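PDB 1QWK: aldo-keto reductase family 1 member C1 from Caenorhabditis elegans, which probably reduces aldehydes such as aldoses to alcohols with NADPH, as a member of the aldo-keto reductase family. Local coordinates for residues T23-P28 / Y52-I58; V35-K40 / E64-V70; E177-P183 / N294-F299; Y252-R256 / I286-E290. One frame throughout, in Å; residues are numbered along the deposited sequence.

Contact 1: residues T23-P28 / Y52-I58; sequences TWQSSP and YQNEEAI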
loop_
_atom_site.group_PDB
_atom_site.type_symbol
_atom_site.label_atom_id
_atom_site.label_comp_id
_atom_site.label_asym_id
_atom_site.label_seq_id
_atom_site.Cartn_x
_atom_site.Cartn_y
_atom_site.Cartn_z
ATOM N N THR A 23 -6.054 -1.729 4.256
ATOM C CA THR A 23 -6.907 -2.695 4.944
ATOM C C THR A 23 -6.309 -4.079 5.214
ATOM O O THR A 23 -7.022 -4.968 5.667
ATOM C CB THR A 23 -8.239 -2.905 4.174
ATOM O OG1 THR A 23 -7.975 -3.523 2.908
ATOM C CG2 THR A 23 -8.942 -1.569 3.945
ATOM N N TRP A 24 -5.015 -4.266 4.970
ATOM C CA TRP A 24 -4.413 -5.581 5.187
ATOM C C TRP A 24 -4.498 -6.108 6.625
ATOM O O TRP A 24 -4.298 -7.300 6.866
ATOM C CB TRP A 24 -2.952 -5.591 4.717
ATOM C CG TRP A 24 -2.013 -4.740 5.513
ATOM C CD1 TRP A 24 -1.912 -3.378 5.490
ATOM C CD2 TRP A 24 -1.019 -5.203 6.433
ATOM N NE1 TRP A 24 -0.910 -2.965 6.340
ATOM C CE2 TRP A 24 -0.346 -4.066 6.931
ATOM C CE3 TRP A 24 -0.630 -6.472 6.884
ATOM C CZ2 TRP A 24 0.695 -4.160 7.860
ATOM C CZ3 TRP A 24 0.407 -6.565 7.809
ATOM C CH2 TRP A 24 1.057 -5.414 8.285
ATOM N N GLN A 25 -4.801 -5.226 7.571
ATOM C CA GLN A 25 -4.917 -5.606 8.979
ATOM C C GLN A 25 -6.345 -5.439 9.488
ATOM O O GLN A 25 -6.559 -5.167 10.669
ATOM C CB GLN A 25 -3.988 -4.745 9.836
ATOM C CG GLN A 25 -2.556 -5.235 9.917
ATOM C CD GLN A 25 -2.435 -6.513 10.723
ATOM O OE1 GLN A 25 -2.922 -6.592 11.851
ATOM N NE2 GLN A 25 -1.780 -7.518 10.152
ATOM N N SER A 26 -7.322 -5.600 8.600
ATOM C CA SER A 26 -8.721 -5.439 8.981
ATOM C C SER A 26 -9.598 -6.616 8.582
ATOM O O SER A 26 -9.577 -7.059 7.435
ATOM C CB SER A 26 -9.290 -4.163 8.352
ATOM O OG SER A 26 -8.541 -3.022 8.734
ATOM N N SER A 27 -10.371 -7.119 9.538
ATOM C CA SER A 27 -11.282 -8.227 9.277
ATOM C C SER A 27 -12.527 -7.626 8.624
ATOM O O SER A 27 -12.725 -6.413 8.661
ATOM C CB SER A 27 -11.673 -8.902 10.589
ATOM O OG SER A 27 -12.397 -8.001 11.408
ATOM N N PRO A 28 -13.381 -8.466 8.020
ATOM C CA PRO A 28 -14.599 -7.972 7.369
ATOM C C PRO A 28 -15.447 -7.054 8.255
ATOM O O PRO A 28 -15.985 -6.048 7.788
ATOM C CB PRO A 28 -15.326 -9.259 6.996
ATOM C CG PRO A 28 -14.193 -10.182 6.668
ATOM C CD PRO A 28 -13.228 -9.917 7.810
ATOM N N TYR A 52 -6.927 -10.690 1.208
ATOM C CA TYR A 52 -7.357 -10.234 2.534
ATOM C C TYR A 52 -8.727 -10.791 2.905
ATOM O O TYR A 52 -9.102 -10.808 4.077
ATOM C CB TYR A 52 -7.447 -8.706 2.608
ATOM C CG TYR A 52 -6.180 -7.948 2.286
ATOM C CD1 TYR A 52 -4.927 -8.551 2.389
ATOM C CD2 TYR A 52 -6.240 -6.616 1.877
ATOM C CE1 TYR A 52 -3.762 -7.844 2.083
ATOM C CE2 TYR A 52 -5.089 -5.902 1.573
ATOM C CZ TYR A 52 -3.854 -6.522 1.672
ATOM O OH TYR A 52 -2.726 -5.816 1.318
ATOM N N GLN A 53 -9.478 -11.220 1.898
ATOM C CA GLN A 53 -10.817 -11.764 2.106
ATOM C C GLN A 53 -11.748 -10.726 2.738
ATOM O O GLN A 53 -12.662 -11.078 3.488
ATOM C CB GLN A 53 -10.762 -13.006 3.006
ATOM C CG GLN A 53 -9.714 -14.053 2.623
ATOM C CD GLN A 53 -9.772 -14.456 1.162
ATOM O OE1 GLN A 53 -10.826 -14.394 0.526
ATOM N NE2 GLN A 53 -8.635 -14.886 0.624
ATOM N N ASN A 54 -11.517 -9.449 2.447
ATOM C CA ASN A 54 -12.369 -8.401 3.001
ATOM C C ASN A 54 -12.995 -7.515 1.925
ATOM O O ASN A 54 -13.595 -6.488 2.240
ATOM C CB ASN A 54 -11.587 -7.529 3.993
ATOM C CG ASN A 54 -10.438 -6.780 3.343
ATOM O OD1 ASN A 54 -10.368 -6.670 2.127
ATOM N ND2 ASN A 54 -9.535 -6.246 4.167
ATOM N N GLU A 55 -12.866 -7.914 0.662
ATOM C CA GLU A 55 -13.426 -7.128 -0.437
ATOM C C GLU A 55 -14.950 -7.044 -0.364
ATOM O O GLU A 55 -15.531 -6.003 -0.659
ATOM C CB GLU A 55 -13.010 -7.721 -1.789
ATOM C CG GLU A 55 -11.511 -7.635 -2.080
ATOM C CD GLU A 55 -11.131 -8.327 -3.379
ATOM O OE1 GLU A 55 -11.511 -9.505 -3.558
ATOM O OE2 GLU A 55 -10.447 -7.701 -4.217
ATOM N N GLU A 56 -15.595 -8.136 0.033
ATOM C CA GLU A 56 -17.050 -8.150 0.127
ATOM C C GLU A 56 -17.525 -7.126 1.164
ATOM O O GLU A 56 -18.486 -6.388 0.933
ATOM C CB GLU A 56 -17.531 -9.555 0.494
ATOM C CG GLU A 56 -19.026 -9.777 0.335
ATOM C CD GLU A 56 -19.409 -11.237 0.523
ATOM O OE1 GLU A 56 -18.970 -12.077 -0.292
ATOM O OE2 GLU A 56 -20.142 -11.546 1.486
ATOM N N ALA A 57 -16.836 -7.076 2.299
ATOM C CA ALA A 57 -17.178 -6.140 3.362
ATOM C C ALA A 57 -16.958 -4.704 2.891
ATOM O O ALA A 57 -17.767 -3.817 3.168
ATOM C CB ALA A 57 -16.333 -6.424 4.598
ATOM N N ILE A 58 -15.862 -4.477 2.172
ATOM C CA ILE A 58 -15.565 -3.144 1.665
ATOM C C ILE A 58 -16.646 -2.723 0.673
ATOM O O ILE A 58 -17.036 -1.556 0.628
ATOM C CB ILE A 58 -14.176 -3.102 0.987
ATOM C CG1 ILE A 58 -13.091 -3.349 2.040
ATOM C CG2 ILE A 58 -13.966 -1.758 0.297
ATOM C CD1 ILE A 58 -11.677 -3.405 1.491
HETATM O O HOH W 1 -10.456 -9.694 6.263
#
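W24 and Y52 bring the two backbones to 6.1 Å, CA to CA, and P28 and N54 close the gap to 4.9 Å between the same atoms. Residues 23-26 fold into a type I beta turn, closed by the bond from S26 N to T23 O, and S27 serves as N-cap of helix 28-41; N54 holds the N-cap position of helix 55-68. The phenol ring of Y52 takes W24 CA over its face, 3.7 Å from the ring centroid and 11° off the normal, a CH-pi contact, while W24 CB lies 3.3 Å from Y52 CZ. Both loops follow strands of the parallel (beta/alpha)8 barrel of aldo-keto reductases, at the C-terminal end where the active site lies. Y52 is the predicted proton donor, and its OH has a weak hydrogen bond to K81, the residue predicted to lower its pKa. N54, with CG between backbone N and carbonyl carbon (chi1 63°), turns ND2 toward the turn, where it gives weak bonds to T23 OG1 and S26 O; T48 holds its OD1, and T23 OG1 has its main partner in D47 O. Water 1 donates to S26 O and Y52 O. Further along, A57 CB sits 3.2 Å from P28 O.

Contact 2: residues V35-K40 / E64-V70; sequences VKTAVK and ELLEEGV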
loop_
_atom_site.group_PDB
_atom_site.type_symbol
_atom_site.label_atom_id
_atom_site.label_comp_id
_atom_site.label_asym_id
_atom_site.label_seq_id
_atom_site.Cartn_x
_atom_site.Cartn_y
_atom_site.Cartn_z
ATOM N N VAL A 35 -13.589 1.784 7.029
ATOM C CA VAL A 35 -13.784 2.457 5.753
ATOM C C VAL A 35 -14.687 3.677 5.904
ATOM O O VAL A 35 -14.353 4.764 5.433
ATOM C CB VAL A 35 -14.388 1.494 4.695
ATOM C CG1 VAL A 35 -14.796 2.265 3.449
ATOM C CG2 VAL A 35 -13.363 0.426 4.327
ATOM N N LYS A 36 -15.827 3.506 6.569
ATOM C CA LYS A 36 -16.753 4.622 6.751
ATOM C C LYS A 36 -16.139 5.757 7.561
ATOM O O LYS A 36 -16.358 6.931 7.262
ATOM C CB LYS A 36 -18.043 4.131 7.411
ATOM C CG LYS A 36 -18.731 3.037 6.610
ATOM C CD LYS A 36 -20.082 2.640 7.194
ATOM C CE LYS A 36 -21.122 3.728 6.993
ATOM N NZ LYS A 36 -22.442 3.325 7.560
ATOM N N THR A 37 -15.365 5.407 8.582
ATOM C CA THR A 37 -14.719 6.418 9.412
ATOM C C THR A 37 -13.698 7.193 8.586
ATOM O O THR A 37 -13.619 8.423 8.659
ATOM C CB THR A 37 -13.995 5.777 10.613
ATOM O OG1 THR A 37 -14.950 5.105 11.446
ATOM C CG2 THR A 37 -13.281 6.842 11.429
ATOM N N ALA A 38 -12.921 6.465 7.791
ATOM C CA ALA A 38 -11.892 7.076 6.959
ATOM C C ALA A 38 -12.490 8.015 5.919
ATOM O O ALA A 38 -12.032 9.148 5.753
ATOM C CB ALA A 38 -11.067 5.990 6.272
ATOM N N VAL A 39 -13.508 7.548 5.209
ATOM C CA VAL A 39 -14.133 8.376 4.185
ATOM C C VAL A 39 -14.772 9.623 4.791
ATOM O O VAL A 39 -14.662 10.714 4.235
ATOM C CB VAL A 39 -15.186 7.575 3.386
ATOM C CG1 VAL A 39 -15.920 8.492 2.411
ATOM C CG2 VAL A 39 -14.503 6.453 2.620
ATOM N N LYS A 40 -15.436 9.473 5.933
ATOM C CA LYS A 40 -16.058 10.631 6.563
ATOM C C LYS A 40 -14.992 11.602 7.068
ATOM O O LYS A 40 -15.254 12.797 7.215
ATOM C CB LYS A 40 -16.960 10.192 7.717
ATOM C CG LYS A 40 -18.184 9.416 7.273
ATOM C CD LYS A 40 -18.939 8.874 8.471
ATOM C CE LYS A 40 -20.149 8.062 8.048
ATOM N NZ LYS A 40 -20.855 7.493 9.228
ATOM N N GLU A 64 -23.058 1.525 1.457
ATOM C CA GLU A 64 -23.673 2.331 2.506
ATOM C C GLU A 64 -23.282 3.802 2.385
ATOM O O GLU A 64 -24.118 4.691 2.565
ATOM C CB GLU A 64 -23.276 1.798 3.886
ATOM C CG GLU A 64 -24.010 0.530 4.300
ATOM C CD GLU A 64 -23.486 -0.056 5.601
ATOM O OE1 GLU A 64 -23.284 0.709 6.570
ATOM O OE2 GLU A 64 -23.286 -1.289 5.661
ATOM N N LEU A 65 -22.013 4.058 2.084
ATOM C CA LEU A 65 -21.531 5.426 1.931
ATOM C C LEU A 65 -22.265 6.140 0.798
ATOM O O LEU A 65 -22.629 7.310 0.927
ATOM C CB LEU A 65 -20.025 5.431 1.649
ATOM C CG LEU A 65 -19.104 5.130 2.836
ATOM C CD1 LEU A 65 -17.686 4.897 2.335
ATOM C CD2 LEU A 65 -19.141 6.285 3.828
ATOM N N LEU A 66 -22.481 5.432 -0.307
ATOM C CA LEU A 66 -23.174 6.005 -1.454
ATOM C C LEU A 66 -24.637 6.301 -1.127
ATOM O O LEU A 66 -25.156 7.357 -1.485
ATOM C CB LEU A 66 -23.091 5.056 -2.655
ATOM C CG LEU A 66 -21.689 4.779 -3.216
ATOM C CD1 LEU A 66 -21.774 3.750 -4.331
ATOM C CD2 LEU A 66 -21.074 6.067 -3.728
ATOM N N GLU A 67 -25.295 5.369 -0.444
ATOM C CA GLU A 67 -26.697 5.543 -0.076
ATOM C C GLU A 67 -26.870 6.687 0.923
ATOM O O GLU A 67 -27.888 7.381 0.912
ATOM C CB GLU A 67 -27.254 4.246 0.519
ATOM C CG GLU A 67 -27.167 3.050 -0.420
ATOM C CD GLU A 67 -27.807 1.797 0.160
ATOM O OE1 GLU A 67 -27.457 1.417 1.299
ATOM O OE2 GLU A 67 -28.654 1.189 -0.530
ATOM N N GLU A 68 -25.873 6.878 1.783
ATOM C CA GLU A 68 -25.912 7.940 2.783
ATOM C C GLU A 68 -25.600 9.295 2.157
ATOM O O GLU A 68 -25.798 10.338 2.782
ATOM C CB GLU A 68 -24.907 7.646 3.900
ATOM C CG GLU A 68 -25.335 6.532 4.839
ATOM C CD GLU A 68 -24.213 6.063 5.742
ATOM O OE1 GLU A 68 -23.549 6.919 6.368
ATOM O OE2 GLU A 68 -23.996 4.837 5.831
ATOM N N GLY A 69 -25.110 9.272 0.921
ATOM C CA GLY A 69 -24.782 10.504 0.229
ATOM C C GLY A 69 -23.474 11.128 0.678
ATOM O O GLY A 69 -23.224 12.306 0.427
ATOM N N VAL A 70 -22.635 10.340 1.343
ATOM C CA VAL A 70 -21.351 10.833 1.824
ATOM C C VAL A 70 -20.434 11.162 0.652
ATOM O O VAL A 70 -19.783 12.204 0.637
ATOM C CB VAL A 70 -20.658 9.790 2.722
ATOM C CG1 VAL A 70 -19.327 10.334 3.222
ATOM C CG2 VAL A 70 -21.561 9.437 3.894
#
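Neighbouring outer helices of the (beta/alpha)8 barrel, 28-41 and 55-68, meet here through K36, V39 and L65, with the axes of their short segments 11.3 Å apart at closest approach and crossing at -46°. An apolar layer lies beneath a charged one. L65 extends its side chain toward helix 28-41, and its CD1 meets V39 CG2 tip to tip at 3.6 Å; V35 CG1 touches L65 CD1 at 4.1 Å, whereas L65 CD2 lies by K36 CA. V39 has its CG1 anti to the backbone N (chi1 175°), which carries that methyl to V70 CG1, 4.0 Å away. Above this layer the aliphatic chain of K36 bends at chi3 (71°), and its ammonium group is held by two carboxylates. K36 NZ donates to E64 OE1 at 2.9 Å, on the anti side and slightly out of the carboxylate plane, and to E68 OE2 at 2.8 Å through the syn lone pair. Both glutamates cross the lysine at about a right angle. A long ion pair, K40 NZ to E68 OE1 at 4.0 Å, extends the network along helix 28-41. G69, with positive phi, ends helix 55-68 in a Schellman motif that turns the chain to V70. Inward, V35 and A38 rest on strand 21-22; A38 also touches I270 of helix 267-274, and V39 meets V71 in the loop beyond helix 55-68.

Contact 3: residues E177-P183 / N294-F299; sequences ELHLYFP and NSQRLF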
loop_
_atom_site.group_PDB
_atom_site.type_symbol
_atom_site.label_atom_id
_atom_site.label_comp_id
_atom_site.label_asym_id
_atom_site.label_seq_id
_atom_site.Cartn_x
_atom_site.Cartn_y
_atom_site.Cartn_z
ATOM N N GLU A 177 7.189 -1.873 0.576
ATOM C CA GLU A 177 7.436 -1.531 1.967
ATOM C C GLU A 177 8.343 -0.309 1.919
ATOM O O GLU A 177 9.373 -0.327 1.251
ATOM C CB GLU A 177 8.171 -2.668 2.680
ATOM C CG GLU A 177 8.482 -2.356 4.138
ATOM C CD GLU A 177 9.375 -3.397 4.794
ATOM O OE1 GLU A 177 9.467 -4.526 4.265
ATOM O OE2 GLU A 177 9.968 -3.081 5.853
ATOM N N LEU A 178 7.960 0.757 2.612
ATOM C CA LEU A 178 8.774 1.960 2.627
ATOM C C LEU A 178 8.474 2.786 3.866
ATOM O O LEU A 178 7.338 3.190 4.105
ATOM C CB LEU A 178 8.530 2.802 1.365
ATOM C CG LEU A 178 9.508 3.956 1.090
ATOM C CD1 LEU A 178 9.463 4.318 -0.388
ATOM C CD2 LEU A 178 9.175 5.169 1.961
ATOM N N HIS A 179 9.508 3.014 4.665
ATOM C CA HIS A 179 9.394 3.805 5.880
ATOM C C HIS A 179 10.786 4.309 6.226
ATOM O O HIS A 179 11.755 3.935 5.570
ATOM C CB HIS A 179 8.784 2.989 7.035
ATOM C CG HIS A 179 9.405 1.641 7.239
ATOM N ND1 HIS A 179 9.137 0.567 6.420
ATOM C CD2 HIS A 179 10.253 1.184 8.192
ATOM C CE1 HIS A 179 9.787 -0.496 6.862
ATOM N NE2 HIS A 179 10.471 -0.148 7.936
ATOM N N LEU A 180 10.891 5.168 7.233
ATOM C CA LEU A 180 12.188 5.736 7.595
ATOM C C LEU A 180 13.306 4.716 7.753
ATOM O O LEU A 180 14.420 4.933 7.267
ATOM C CB LEU A 180 12.076 6.556 8.879
ATOM C CG LEU A 180 13.368 7.280 9.290
ATOM C CD1 LEU A 180 13.827 8.207 8.168
ATOM C CD2 LEU A 180 13.113 8.065 10.566
ATOM N N TYR A 181 13.012 3.607 8.425
ATOM C CA TYR A 181 14.014 2.573 8.643
ATOM C C TYR A 181 14.125 1.533 7.517
ATOM O O TYR A 181 14.575 0.413 7.732
ATOM C CB TYR A 181 13.781 1.910 10.007
ATOM C CG TYR A 181 14.304 2.732 11.179
ATOM C CD1 TYR A 181 14.749 4.048 10.997
ATOM C CD2 TYR A 181 14.375 2.188 12.463
ATOM C CE1 TYR A 181 15.251 4.796 12.065
ATOM C CE2 TYR A 181 14.876 2.929 13.537
ATOM C CZ TYR A 181 15.314 4.230 13.330
ATOM O OH TYR A 181 15.825 4.959 14.378
ATOM N N PHE A 182 13.704 1.933 6.317
ATOM C CA PHE A 182 13.794 1.123 5.094
ATOM C C PHE A 182 13.351 2.074 3.979
ATOM O O PHE A 182 12.306 1.878 3.343
ATOM C CB PHE A 182 12.884 -0.110 5.139
ATOM C CG PHE A 182 13.208 -1.121 4.071
ATOM C CD1 PHE A 182 14.481 -1.699 4.006
ATOM C CD2 PHE A 182 12.270 -1.461 3.103
ATOM C CE1 PHE A 182 14.808 -2.597 2.990
ATOM C CE2 PHE A 182 12.586 -2.360 2.082
ATOM C CZ PHE A 182 13.860 -2.932 2.020
ATOM N N PRO A 183 14.157 3.126 3.743
ATOM C CA PRO A 183 13.995 4.209 2.767
ATOM C C PRO A 183 13.758 3.869 1.306
ATOM O O PRO A 183 13.107 4.633 0.595
ATOM C CB PRO A 183 15.277 5.026 2.932
ATOM C CG PRO A 183 15.719 4.739 4.293
ATOM C CD PRO A 183 15.451 3.268 4.435
ATOM N N ASN A 294 19.584 3.607 9.733
ATOM C CA ASN A 294 18.955 2.311 9.971
ATOM C C ASN A 294 18.171 1.885 8.740
ATOM O O ASN A 294 17.384 2.659 8.196
ATOM C CB ASN A 294 18.008 2.368 11.172
ATOM C CG ASN A 294 18.743 2.305 12.493
ATOM O OD1 ASN A 294 19.502 1.370 12.744
ATOM N ND2 ASN A 294 18.516 3.293 13.348
ATOM N N SER A 295 18.390 0.651 8.300
ATOM C CA SER A 295 17.698 0.123 7.133
ATOM C C SER A 295 17.589 -1.390 7.229
ATOM O O SER A 295 18.597 -2.099 7.264
ATOM C CB SER A 295 18.441 0.502 5.854
ATOM O OG SER A 295 17.811 -0.059 4.717
ATOM N N GLN A 296 16.358 -1.884 7.274
ATOM C CA GLN A 296 16.127 -3.317 7.364
ATOM C C GLN A 296 14.720 -3.651 6.901
ATOM O O GLN A 296 13.744 -3.084 7.392
ATOM C CB GLN A 296 16.321 -3.793 8.806
ATOM C CG GLN A 296 16.401 -5.304 8.947
ATOM C CD GLN A 296 16.547 -5.748 10.388
ATOM O OE1 GLN A 296 17.424 -5.272 11.114
ATOM N NE2 GLN A 296 15.694 -6.674 10.810
ATOM N N ARG A 297 14.625 -4.572 5.952
ATOM C CA ARG A 297 13.334 -4.993 5.421
ATOM C C ARG A 297 12.563 -5.777 6.486
ATOM O O ARG A 297 13.066 -6.761 7.028
ATOM C CB ARG A 297 13.554 -5.864 4.182
ATOM C CG ARG A 297 12.287 -6.231 3.437
ATOM C CD ARG A 297 12.578 -7.250 2.352
ATOM N NE ARG A 297 13.478 -6.760 1.312
ATOM C CZ ARG A 297 13.134 -5.902 0.355
ATOM N NH1 ARG A 297 11.900 -5.419 0.302
ATOM N NH2 ARG A 297 14.013 -5.555 -0.580
ATOM N N LEU A 298 11.341 -5.339 6.784
ATOM C CA LEU A 298 10.503 -5.995 7.789
ATOM C C LEU A 298 9.627 -7.091 7.200
ATOM O O LEU A 298 9.305 -8.074 7.869
ATOM C CB LEU A 298 9.601 -4.970 8.482
ATOM C CG LEU A 298 10.281 -3.821 9.232
ATOM C CD1 LEU A 298 9.229 -2.902 9.844
ATOM C CD2 LEU A 298 11.188 -4.391 10.310
ATOM N N PHE A 299 9.222 -6.906 5.952
ATOM C CA PHE A 299 8.372 -7.875 5.270
ATOM C C PHE A 299 9.175 -8.624 4.216
ATOM O O PHE A 299 9.298 -8.188 3.071
ATOM C CB PHE A 299 7.189 -7.144 4.641
ATOM C CG PHE A 299 6.246 -6.556 5.651
ATOM C CD1 PHE A 299 5.174 -7.297 6.132
ATOM C CD2 PHE A 299 6.449 -5.275 6.151
ATOM C CE1 PHE A 299 4.311 -6.772 7.097
ATOM C CE2 PHE A 299 5.593 -4.739 7.117
ATOM C CZ PHE A 299 4.524 -5.490 7.590
HETATM O O HOH W 2 9.374 -5.715 1.771
HETATM O O HOH W 3 16.910 5.264 7.900
HETATM O O HOH W 4 13.215 -1.467 9.666
#
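E177, at the end of barrel strand 173-177, receives the backbone of L298 and F299 in the C-terminal tail that passes over the C-terminal end of the (beta/alpha)8 barrel. This is the close-packed end. With CG anti to the backbone N (chi1 179°) and the chain extended, the carboxylate of E177 reaches two successive amides: F299 N donates to OE1 at 2.9 Å from above the carboxylate plane, and L298 N lies near OE2, whose position is less certain. The F299 ring turns its edge to the carboxylate, the two planes almost perpendicular. Beside it the R297 guanidinium lays one face over F182 CZ, 3.5 Å from R297 CZ, while R297 CB lies over the face of the F182 ring; E315 forms a salt bridge with R297 NH2. Toward N294 and S295 the contact opens to solvent and is bridged by waters, although N294 CB still packs squarely on the Y181 ring, 3.6 Å from its centroid and 7° off the normal; D231 binds the Y181 hydroxyl. Residues 179-182 make a type I turn, and Y181 O accepts Q296 N at 2.9 Å, with S295 CA close by. Water 4 joins Y181 O to Q296 O, and water 3 spans L180 O and N294 O. Even the tight end holds one water: water 2 donates to E177 OE1 and F299 O and accepts from R297 NH1 at 2.9 Å, in the guanidinium plane.

Contact 4: residues Y252-R256 / I286-E290; sequences YALDR and IAKLE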
loop_
_atom_site.group_PDB
_atom_site.type_symbol
_atom_site.label_atom_id
_atom_site.label_comp_id
_atom_site.label_asym_id
_atom_site.label_seq_id
_atom_site.Cartn_x
_atom_site.Cartn_y
_atom_site.Cartn_z
ATOM N N TYR A 252 7.074 12.214 6.215
ATOM C CA TYR A 252 8.382 11.869 5.669
ATOM C C TYR A 252 8.188 11.165 4.326
ATOM O O TYR A 252 8.781 11.548 3.318
ATOM C CB TYR A 252 9.125 10.937 6.628
ATOM C CG TYR A 252 10.299 10.231 5.988
ATOM C CD1 TYR A 252 11.504 10.897 5.763
ATOM C CD2 TYR A 252 10.190 8.900 5.570
ATOM C CE1 TYR A 252 12.571 10.255 5.135
ATOM C CE2 TYR A 252 11.249 8.250 4.941
ATOM C CZ TYR A 252 12.434 8.935 4.727
ATOM O OH TYR A 252 13.479 8.296 4.100
ATOM N N ALA A 253 7.352 10.132 4.319
ATOM C CA ALA A 253 7.097 9.383 3.092
ATOM C C ALA A 253 6.456 10.261 2.018
ATOM O O ALA A 253 6.798 10.162 0.840
ATOM C CB ALA A 253 6.206 8.180 3.389
ATOM N N LEU A 254 5.523 11.116 2.419
ATOM C CA LEU A 254 4.862 11.996 1.459
ATOM C C LEU A 254 5.860 12.929 0.790
ATOM O O LEU A 254 5.842 13.103 -0.427
ATOM C CB LEU A 254 3.777 12.822 2.150
ATOM C CG LEU A 254 2.483 12.081 2.479
ATOM C CD1 LEU A 254 1.580 12.963 3.329
ATOM C CD2 LEU A 254 1.780 11.692 1.177
ATOM N N ASP A 255 6.741 13.527 1.584
ATOM C CA ASP A 255 7.705 14.443 1.015
ATOM C C ASP A 255 8.855 13.761 0.274
ATOM O O ASP A 255 9.669 14.427 -0.375
ATOM C CB ASP A 255 8.185 15.423 2.087
ATOM C CG ASP A 255 7.108 16.441 2.442
ATOM O OD1 ASP A 255 6.373 16.849 1.518
ATOM O OD2 ASP A 255 6.981 16.839 3.617
ATOM N N ARG A 256 8.903 12.433 0.356
ATOM C CA ARG A 256 9.903 11.644 -0.373
ATOM C C ARG A 256 9.310 11.474 -1.782
ATOM O O ARG A 256 9.979 10.997 -2.705
ATOM C CB ARG A 256 10.091 10.253 0.260
ATOM C CG ARG A 256 11.000 10.172 1.497
ATOM C CD ARG A 256 12.486 10.270 1.141
ATOM N NE ARG A 256 12.865 9.324 0.089
ATOM C CZ ARG A 256 12.920 8.002 0.236
ATOM N NH1 ARG A 256 12.628 7.437 1.399
ATOM N NH2 ARG A 256 13.245 7.238 -0.798
ATOM N N ILE A 286 14.453 16.016 6.034
ATOM C CA ILE A 286 14.504 14.635 5.567
ATOM C C ILE A 286 15.880 14.028 5.835
ATOM O O ILE A 286 15.992 12.909 6.349
ATOM C CB ILE A 286 14.184 14.544 4.054
ATOM C CG1 ILE A 286 12.739 14.980 3.801
ATOM C CG2 ILE A 286 14.381 13.114 3.561
ATOM C CD1 ILE A 286 12.343 14.991 2.336
ATOM N N ALA A 287 16.928 14.777 5.501
ATOM C CA ALA A 287 18.298 14.310 5.711
ATOM C C ALA A 287 18.556 14.035 7.189
ATOM O O ALA A 287 19.181 13.034 7.546
ATOM C CB ALA A 287 19.288 15.349 5.192
ATOM N N LYS A 288 18.070 14.923 8.049
ATOM C CA LYS A 288 18.252 14.758 9.485
ATOM C C LYS A 288 17.586 13.471 9.967
ATOM O O LYS A 288 18.163 12.718 10.752
ATOM C CB LYS A 288 17.666 15.954 10.239
ATOM C CG LYS A 288 17.919 15.916 11.737
ATOM C CD LYS A 288 19.411 15.948 12.033
ATOM C CE LYS A 288 19.683 16.038 13.524
ATOM N NZ LYS A 288 21.141 16.163 13.799
ATOM N N LEU A 289 16.370 13.215 9.498
ATOM C CA LEU A 289 15.665 12.008 9.908
ATOM C C LEU A 289 16.365 10.741 9.437
ATOM O O LEU A 289 16.262 9.704 10.082
ATOM C CB LEU A 289 14.226 12.014 9.384
ATOM C CG LEU A 289 13.265 13.070 9.938
ATOM C CD1 LEU A 289 11.908 12.896 9.274
ATOM C CD2 LEU A 289 13.131 12.937 11.447
ATOM N N GLU A 290 17.083 10.825 8.322
ATOM C CA GLU A 290 17.773 9.657 7.783
ATOM C C GLU A 290 19.192 9.468 8.323
ATOM O O GLU A 290 19.882 8.535 7.922
ATOM C CB GLU A 290 17.830 9.747 6.256
ATOM C CG GLU A 290 16.473 9.962 5.594
ATOM C CD GLU A 290 16.571 10.065 4.080
ATOM O OE1 GLU A 290 17.561 10.643 3.581
ATOM O OE2 GLU A 290 15.650 9.580 3.385
#
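Y252 swings its ring out with CG anti to the backbone N (chi1 164°), and E290 answers with an extended chain (chi2 179°), so that phenol and carboxylate meet between helices 245-255 and 283-289. Y252 OH donates to E290 OE2 at 2.6 Å, a short bond that uses the anti lone pair; the oxygen lies at the ring edge, in its plane, while the carboxylate plane is turned 66° from the ring. Below the bond, I286 CG2 packs against Y252 CE1 at 3.7 Å, L289 CD1 slides past Y252 CD1, and I286 CD1 reaches D255 O at 3.8 Å. R256 CG lies over one face of the Y252 ring, toward its rim, and the bends at chi2 and chi3 bring NH1 back to Y252 OH, to which it gives a weak bond; P183 O takes the same NH1. The hydroxyl of Y252 is therefore donor to a carboxylate and weak acceptor from a guanidinium. R256 NH1 and E290 OE2 stay 4.2 Å apart with no N-H aimed at the oxygen, so their charges probably favour each other mainly through space.

Four partly buried contacts of one barrel illustrate how chemistry follows position. Contacts 1 and 2 share helix 55-68: contact 1 at its start, by the predicted proton donor, and contact 2 at its far end, farthest out, where an ion-pair network covers aliphatic packing. Contacts 1 and 3 both lay aliphatic groups on ring faces, but contact 1 adds weak bonds from an asparagine amide and one water, contact 3 stronger backbone N-H bonds and three waters. Although they lie on opposite sides of the chain's centre, these two meet where W24 packs on F299. Contact 4 sets a short phenol-carboxylate bond beside aliphatic packing, and touches contact 3 through L180 and P183, joining outer helices to the loop after strand 173-177.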